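Local coordinates for protein putative isomerase (PDB 2OQH) that belongs to the enolase superfamily and probably acts as a glucarate dehydratase, turning D-glucarate into 5-dehydro-4-deoxy-D-glucarate and water, at residues L194-N199 with L217-L222; D270-G275 with A307-V312; A279-A284 with V313-V318. All coordinates share one frame; numbering follows the deposited sequence.

Contact 1: residues L194-N199 with L217-L222; sequences LRVDPN and LDLEYL
This contact closes a parallel beta-alpha-beta unit of the TIM barrel found in the enolase superfamily. Strand 193-197 leads through helix 204-214 into strand 221-223, and the two strands lie side by side. Arg195 and Tyr221 point to one face of the sheet, Val196 and Leu222 to the other. Ahead of Tyr221, Glu220 N donates to Leu194 O at 2.8 Å, in the carbonyl plane.

Arg195 carries the polar part. Its chain is extended from CG to NE and runs beside that of Glu220, which is extended too. NE and NH2 grip one carboxylate oxygen side-on. Arg195 NE lies 2.7 Å and Arg195 NH2 2.9 Å from Glu220 OE1, which makes this a salt bridge. OE1 lies in the guanidinium plane, but the nitrogens reach it from above the carboxylate plane; the two groups are turned 58° apart. The other oxygen, OE2, forms a salt bridge with Arg321.

Arg195 CG sits over one face of the Tyr221 ring as a CH-pi contact, 4.2 Å from the ring centroid. Tyr221 OH lies over a face of the guanidinium, whose plane is only 21° from the ring; this hydroxyl is hydrogen-bonded to Asn295. An alanine in place of Arg195 removes both donors to Glu220 OE1 and the aliphatic cover of the Tyr221 ring, and would probably leave the carboxylate and the ring less firmly placed.

The other face is apolar and packs toward helix 175-188. Leu194 CG meets Leu219 CD2 at 3.7 Å, the two side chains pointing the same way. Val196 holds CG1 in the crowded position between backbone N and carbonyl carbon. From there Val196 CG1 presses on Leu222 CD1 at 3.4 Å, closer than methyls normally pack.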
# COMPACT_ATOMS: atom_id res chain seq x y z
N LEU A 194 14.89 1.16 10.30
CA LEU A 194 15.24 0.08 9.39
C LEU A 194 14.30 -1.12 9.46
O LEU A 194 13.90 -1.54 10.55
CB LEU A 194 16.68 -0.35 9.68
CG LEU A 194 17.35 -1.34 8.74
CD1 LEU A 194 17.36 -0.78 7.33
CD2 LEU A 194 18.77 -1.60 9.22
N ARG A 195 13.97 -1.67 8.29
CA ARG A 195 13.06 -2.82 8.18
C ARG A 195 13.58 -3.84 7.17
O ARG A 195 14.43 -3.53 6.36
CB ARG A 195 11.68 -2.34 7.70
CG ARG A 195 11.14 -1.11 8.40
CD ARG A 195 10.01 -0.49 7.59
NE ARG A 195 9.53 0.76 8.18
CZ ARG A 195 8.66 1.58 7.59
NH1 ARG A 195 8.18 1.30 6.38
NH2 ARG A 195 8.29 2.70 8.20
N VAL A 196 13.06 -5.06 7.24
CA VAL A 196 13.43 -6.10 6.28
C VAL A 196 12.19 -6.92 5.93
O VAL A 196 11.41 -7.31 6.81
CB VAL A 196 14.55 -7.02 6.83
CG1 VAL A 196 14.15 -7.61 8.15
CG2 VAL A 196 14.85 -8.12 5.82
N ASP A 197 12.00 -7.16 4.64
CA ASP A 197 10.84 -7.90 4.17
C ASP A 197 11.24 -9.07 3.29
O ASP A 197 11.49 -8.90 2.10
CB ASP A 197 9.93 -6.95 3.37
CG ASP A 197 8.60 -7.57 3.02
OD1 ASP A 197 8.43 -8.80 3.17
OD2 ASP A 197 7.71 -6.82 2.57
N PRO A 198 11.33 -10.28 3.86
CA PRO A 198 11.71 -11.49 3.12
C PRO A 198 10.54 -12.03 2.30
O PRO A 198 10.69 -13.01 1.56
CB PRO A 198 12.13 -12.47 4.22
CG PRO A 198 12.55 -11.57 5.35
CD PRO A 198 11.47 -10.51 5.31
N ASN A 199 9.38 -11.40 2.42
CA ASN A 199 8.19 -11.84 1.70
C ASN A 199 7.92 -13.31 1.93
O ASN A 199 7.67 -14.08 1.01
CB ASN A 199 8.35 -11.57 0.20
CG ASN A 199 8.30 -10.09 -0.12
OD1 ASN A 199 7.27 -9.44 0.05
ND2 ASN A 199 9.43 -9.55 -0.57
N LEU A 217 20.20 -4.79 16.09
CA LEU A 217 20.09 -3.68 15.13
C LEU A 217 18.87 -2.79 15.39
O LEU A 217 18.67 -1.77 14.73
CB LEU A 217 20.04 -4.24 13.70
CG LEU A 217 21.17 -5.21 13.33
CD1 LEU A 217 20.99 -5.70 11.91
CD2 LEU A 217 22.52 -4.53 13.49
N ASP A 218 18.04 -3.18 16.36
CA ASP A 218 16.83 -2.45 16.72
C ASP A 218 16.01 -1.98 15.51
O ASP A 218 15.78 -0.79 15.32
CB ASP A 218 17.19 -1.26 17.61
CG ASP A 218 15.96 -0.55 18.16
OD1 ASP A 218 14.97 -1.25 18.53
OD2 ASP A 218 15.97 0.69 18.24
N LEU A 219 15.55 -2.94 14.71
CA LEU A 219 14.76 -2.63 13.53
C LEU A 219 13.36 -2.18 13.92
O LEU A 219 12.82 -2.62 14.94
CB LEU A 219 14.64 -3.88 12.65
CG LEU A 219 15.91 -4.64 12.30
CD1 LEU A 219 15.54 -5.94 11.59
CD2 LEU A 219 16.80 -3.78 11.43
N GLU A 220 12.76 -1.31 13.12
CA GLU A 220 11.40 -0.87 13.40
C GLU A 220 10.53 -2.12 13.41
O GLU A 220 9.67 -2.28 14.27
CB GLU A 220 10.92 0.12 12.34
CG GLU A 220 9.48 0.55 12.53
CD GLU A 220 9.10 1.71 11.64
OE1 GLU A 220 9.79 1.91 10.61
OE2 GLU A 220 8.12 2.41 11.97
N TYR A 221 10.73 -3.00 12.43
CA TYR A 221 10.02 -4.27 12.40
C TYR A 221 10.53 -5.25 11.38
O TYR A 221 11.19 -4.88 10.40
CB TYR A 221 8.50 -4.08 12.25
CG TYR A 221 8.01 -3.25 11.08
CD1 TYR A 221 8.14 -3.71 9.76
CD2 TYR A 221 7.37 -2.04 11.30
CE1 TYR A 221 7.63 -2.96 8.69
CE2 TYR A 221 6.86 -1.29 10.24
CZ TYR A 221 6.99 -1.75 8.94
OH TYR A 221 6.49 -0.98 7.90
N LEU A 222 10.24 -6.52 11.64
CA LEU A 222 10.60 -7.62 10.77
C LEU A 222 9.30 -7.91 10.02
O LEU A 222 8.30 -8.28 10.62
CB LEU A 222 11.03 -8.81 11.62
CG LEU A 222 11.38 -10.13 10.95
CD1 LEU A 222 12.29 -9.89 9.76
CD2 LEU A 222 12.07 -11.04 11.97
O HOH W 1 14.86 1.14 13.28
O HOH W 2 8.15 4.81 10.66

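Contact 2: residues D270-G275 with A307-V312; sequences DVYKWG and AAHLAV
The His309 imidazole is the centre of this contact between the short helix 271-274 and helix 303-315 of the TIM barrel domain. The Tyr272 and His309 side chains meet tip to tip, with their planes at an oblique 52°. Tyr272 CE2 lies over one face of the imidazole, toward its rim, 3.6 Å from His309 NE2.

Polar groups gather at the imidazole edge without bonding to it. Asp270 OD1 lies near the ring plane, 3.5 Å from His309 NE2. Val271 N is also in plane, 3.1 Å from His309 CE1. Asp270 is the N-cap residue of the short helix; its OD1 accepts from Tyr272 N at 3.0 Å. His309 ND1 is buried and has no partner in the model.

Apolar contact is slight: Val271 CG2 lies 4.4 Å from Val312 CG2. Val271 CB and CG2 both touch His309 CE1, sliding past the ring in the opposite direction. Tyr272 OH packs on Ala308 CB at 3.3 Å while hydrogen-bonded to Ala305 O.

Helix 85-112 packs against Tyr272 and Ala308. Thr280 of helix 277-289 touches both Val271 and Val312, so helices 85-112 and 277-289 both pack on the contact, which follows directly on strand 266-269.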
# COMPACT_ATOMS: atom_id res chain seq x y z
N ASP A 270 -4.03 -1.50 3.44
CA ASP A 270 -3.90 -1.33 1.99
C ASP A 270 -5.30 -1.40 1.41
O ASP A 270 -5.93 -2.46 1.37
CB ASP A 270 -3.03 -2.44 1.39
CG ASP A 270 -2.89 -2.33 -0.13
OD1 ASP A 270 -3.54 -1.44 -0.73
OD2 ASP A 270 -2.14 -3.13 -0.72
N VAL A 271 -5.79 -0.25 0.98
CA VAL A 271 -7.13 -0.14 0.42
C VAL A 271 -7.39 -1.14 -0.69
O VAL A 271 -8.47 -1.73 -0.77
CB VAL A 271 -7.37 1.28 -0.12
CG1 VAL A 271 -8.66 1.33 -0.93
CG2 VAL A 271 -7.44 2.25 1.04
N TYR A 272 -6.40 -1.33 -1.54
CA TYR A 272 -6.53 -2.21 -2.68
C TYR A 272 -6.49 -3.67 -2.32
O TYR A 272 -6.96 -4.52 -3.07
CB TYR A 272 -5.46 -1.82 -3.70
CG TYR A 272 -5.55 -0.33 -3.93
CD1 TYR A 272 -6.66 0.22 -4.55
CD2 TYR A 272 -4.63 0.53 -3.34
CE1 TYR A 272 -6.88 1.59 -4.58
CE2 TYR A 272 -4.83 1.92 -3.35
CZ TYR A 272 -5.96 2.44 -3.97
OH TYR A 272 -6.21 3.80 -3.95
N LYS A 273 -5.95 -3.98 -1.14
CA LYS A 273 -5.87 -5.35 -0.68
C LYS A 273 -7.11 -5.70 0.16
O LYS A 273 -7.60 -6.83 0.13
CB LYS A 273 -4.59 -5.55 0.13
CG LYS A 273 -4.34 -6.97 0.64
CD LYS A 273 -3.01 -7.07 1.39
CE LYS A 273 -1.81 -7.13 0.45
NZ LYS A 273 -1.30 -8.51 0.29
N TRP A 274 -7.62 -4.71 0.90
CA TRP A 274 -8.78 -4.89 1.77
C TRP A 274 -10.14 -4.51 1.16
O TRP A 274 -11.18 -4.62 1.82
CB TRP A 274 -8.55 -4.13 3.07
CG TRP A 274 -7.45 -4.76 3.90
CD1 TRP A 274 -6.13 -4.82 3.58
CD2 TRP A 274 -7.61 -5.50 5.12
NE1 TRP A 274 -5.45 -5.56 4.53
CE2 TRP A 274 -6.33 -5.98 5.49
CE3 TRP A 274 -8.71 -5.79 5.94
CZ2 TRP A 274 -6.12 -6.75 6.64
CZ3 TRP A 274 -8.50 -6.56 7.09
CH2 TRP A 274 -7.21 -7.03 7.43
N GLY A 275 -10.13 -4.05 -0.09
CA GLY A 275 -11.37 -3.73 -0.76
C GLY A 275 -11.97 -2.34 -0.64
O GLY A 275 -13.01 -2.08 -1.25
N ALA A 307 -3.29 8.99 -3.86
CA ALA A 307 -4.13 10.06 -3.34
C ALA A 307 -5.14 9.51 -2.33
O ALA A 307 -5.38 10.10 -1.28
CB ALA A 307 -4.86 10.77 -4.49
N ALA A 308 -5.74 8.37 -2.66
CA ALA A 308 -6.71 7.74 -1.77
C ALA A 308 -6.01 7.35 -0.46
O ALA A 308 -6.55 7.57 0.63
CB ALA A 308 -7.30 6.51 -2.44
N HIS A 309 -4.82 6.78 -0.57
CA HIS A 309 -4.06 6.39 0.61
C HIS A 309 -3.69 7.58 1.49
O HIS A 309 -3.75 7.50 2.72
CB HIS A 309 -2.79 5.63 0.20
CG HIS A 309 -3.00 4.16 0.03
ND1 HIS A 309 -4.16 3.52 0.41
CD2 HIS A 309 -2.17 3.19 -0.42
CE1 HIS A 309 -4.04 2.22 0.21
NE2 HIS A 309 -2.84 2.00 -0.30
N LEU A 310 -3.31 8.68 0.86
CA LEU A 310 -2.93 9.89 1.58
C LEU A 310 -4.10 10.43 2.40
O LEU A 310 -3.90 10.95 3.49
CB LEU A 310 -2.43 10.96 0.60
CG LEU A 310 -1.12 10.58 -0.09
CD1 LEU A 310 -0.77 11.58 -1.20
CD2 LEU A 310 -0.03 10.54 0.97
N ALA A 311 -5.31 10.31 1.86
CA ALA A 311 -6.50 10.77 2.58
C ALA A 311 -6.70 9.91 3.82
O ALA A 311 -7.06 10.40 4.89
CB ALA A 311 -7.73 10.69 1.68
N VAL A 312 -6.45 8.61 3.67
CA VAL A 312 -6.61 7.71 4.80
C VAL A 312 -5.58 8.02 5.88
O VAL A 312 -5.93 8.20 7.04
CB VAL A 312 -6.50 6.25 4.36
CG1 VAL A 312 -6.57 5.33 5.57
CG2 VAL A 312 -7.64 5.92 3.39

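Contact 3: residues A279-A284 with V313-V318; sequences ATKALA and VSSTPV
Two successive helices of the TIM barrel, 277-289 and 303-315, meet here through one long lysine and one small alanine. The first helix presents Lys281 and Ala284, one turn apart. The partner is the C-terminal end of the second helix and the turn that follows it.

Lys281 does not reach straight out. Its CG stands anti to the carbonyl carbon, and the chain is bent at chi2 (-71°) and again at chi3 (-69°). The bends carry the ammonium across to the end of helix 303-315. The lysine and Thr316 slide past each other in opposite directions, so that Lys281 CD comes within 3.5 Å of Thr316 OG1.

At its tip, NZ donates to two hydroxyl oxygens. Thr316 OG1 and Ser315 OG each lie 3.0 Å from Lys281 NZ. Ser315 holds OG in the crowded position between its backbone N and carbonyl carbon (chi1 62°). Both hydroxyls are also hydrogen-bonded to carbonyls of helix 303-315: Ser315 OG to those of Ala311 and Val312, Thr316 OG1 to that of Val312. Lys281 NZ has a further acceptor in Leu120 O. The charge therefore sits among oxygens at a helix C-terminus, where the helix dipole would probably stabilise it.

One turn further along the helix, at Ala284, the contact turns apolar. The Ala284 methyl points toward the turn and meets two branched side chains. Val318 CG1 approaches Ala284 CB to 3.8 Å. Thr316 sends OG1 to the lysine and its other branch to the alanine. That branch, Thr316 CG2, lies 3.4 Å from Ala284 CB, closer than ordinary van der Waals contact.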
# COMPACT_ATOMS: atom_id res chain seq x y z
N ALA A 279 -13.05 -0.05 4.97
CA ALA A 279 -12.44 -1.25 5.54
C ALA A 279 -11.09 -0.92 6.16
O ALA A 279 -10.73 -1.48 7.19
CB ALA A 279 -12.27 -2.31 4.47
N THR A 280 -10.35 -0.01 5.54
CA THR A 280 -9.04 0.38 6.03
C THR A 280 -9.17 1.23 7.30
O THR A 280 -8.38 1.09 8.22
CB THR A 280 -8.25 1.13 4.94
OG1 THR A 280 -8.11 0.28 3.79
CG2 THR A 280 -6.87 1.52 5.44
N LYS A 281 -10.18 2.10 7.34
CA LYS A 281 -10.41 2.91 8.54
C LYS A 281 -10.82 1.95 9.65
O LYS A 281 -10.46 2.12 10.81
CB LYS A 281 -11.53 3.93 8.31
CG LYS A 281 -11.23 5.01 7.29
CD LYS A 281 -10.20 5.99 7.82
CE LYS A 281 -10.78 6.83 8.95
NZ LYS A 281 -9.85 7.92 9.35
N ALA A 282 -11.58 0.92 9.28
CA ALA A 282 -12.03 -0.08 10.24
C ALA A 282 -10.82 -0.80 10.82
O ALA A 282 -10.70 -0.98 12.04
CB ALA A 282 -12.95 -1.08 9.55
N LEU A 283 -9.91 -1.21 9.94
CA LEU A 283 -8.71 -1.91 10.36
C LEU A 283 -7.89 -1.06 11.34
O LEU A 283 -7.31 -1.59 12.29
CB LEU A 283 -7.86 -2.28 9.14
CG LEU A 283 -6.56 -3.05 9.36
CD1 LEU A 283 -6.79 -4.23 10.31
CD2 LEU A 283 -6.03 -3.53 8.02
N ALA A 284 -7.85 0.24 11.10
CA ALA A 284 -7.12 1.15 11.97
C ALA A 284 -7.73 1.07 13.37
O ALA A 284 -7.01 1.03 14.38
CB ALA A 284 -7.19 2.57 11.44
N VAL A 313 -4.31 8.10 5.50
CA VAL A 313 -3.26 8.38 6.46
C VAL A 313 -3.51 9.70 7.18
O VAL A 313 -3.41 9.80 8.40
CB VAL A 313 -1.87 8.44 5.78
CG1 VAL A 313 -0.82 8.88 6.80
CG2 VAL A 313 -1.50 7.08 5.20
N SER A 314 -3.85 10.72 6.39
CA SER A 314 -4.11 12.06 6.90
C SER A 314 -5.18 12.11 8.00
O SER A 314 -5.06 12.88 8.95
CB SER A 314 -4.51 12.98 5.74
OG SER A 314 -4.79 14.30 6.18
N SER A 315 -6.21 11.29 7.86
CA SER A 315 -7.30 11.28 8.84
C SER A 315 -7.21 10.17 9.88
O SER A 315 -8.10 10.03 10.72
CB SER A 315 -8.64 11.14 8.10
OG SER A 315 -8.70 9.92 7.39
N THR A 316 -6.13 9.41 9.86
CA THR A 316 -6.00 8.28 10.78
C THR A 316 -4.82 8.36 11.75
O THR A 316 -3.67 8.14 11.37
CB THR A 316 -5.92 6.97 9.97
OG1 THR A 316 -7.01 6.94 9.03
CG2 THR A 316 -6.01 5.76 10.88
N PRO A 317 -5.10 8.64 13.04
CA PRO A 317 -4.06 8.75 14.07
C PRO A 317 -3.01 7.63 14.12
O PRO A 317 -1.82 7.92 14.12
CB PRO A 317 -4.88 8.84 15.35
CG PRO A 317 -6.06 9.65 14.93
CD PRO A 317 -6.42 8.99 13.59
N VAL A 318 -3.44 6.38 14.15
CA VAL A 318 -2.49 5.27 14.24
C VAL A 318 -1.49 5.13 13.07
O VAL A 318 -0.45 4.49 13.21
CB VAL A 318 -3.24 3.92 14.44
CG1 VAL A 318 -3.93 3.50 13.15
CG2 VAL A 318 -2.28 2.86 14.92

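Contacts 2 and 3 are neighbours: their centres are about 9 Å apart, and both use helix 303-315. Trp274 packing on Leu283 also ties them together. Contact 2 lies deepest, about 7 Å from the chain centre, and relies on rings and apolar packing. Contact 3, about 13 Å from the chain centre, is still largely buried, but Lys281 and Val318 are partly exposed; there a charged amine meets hydroxyls at a helix end. Contact 1 stands apart in the same barrel domain, its centre about 23 Å from that of contact 2 and 22 Å from that of contact 3. It is buried too, yet it pairs a salt bridge with apolar packing. Contact 1 joins strands; the others join helices.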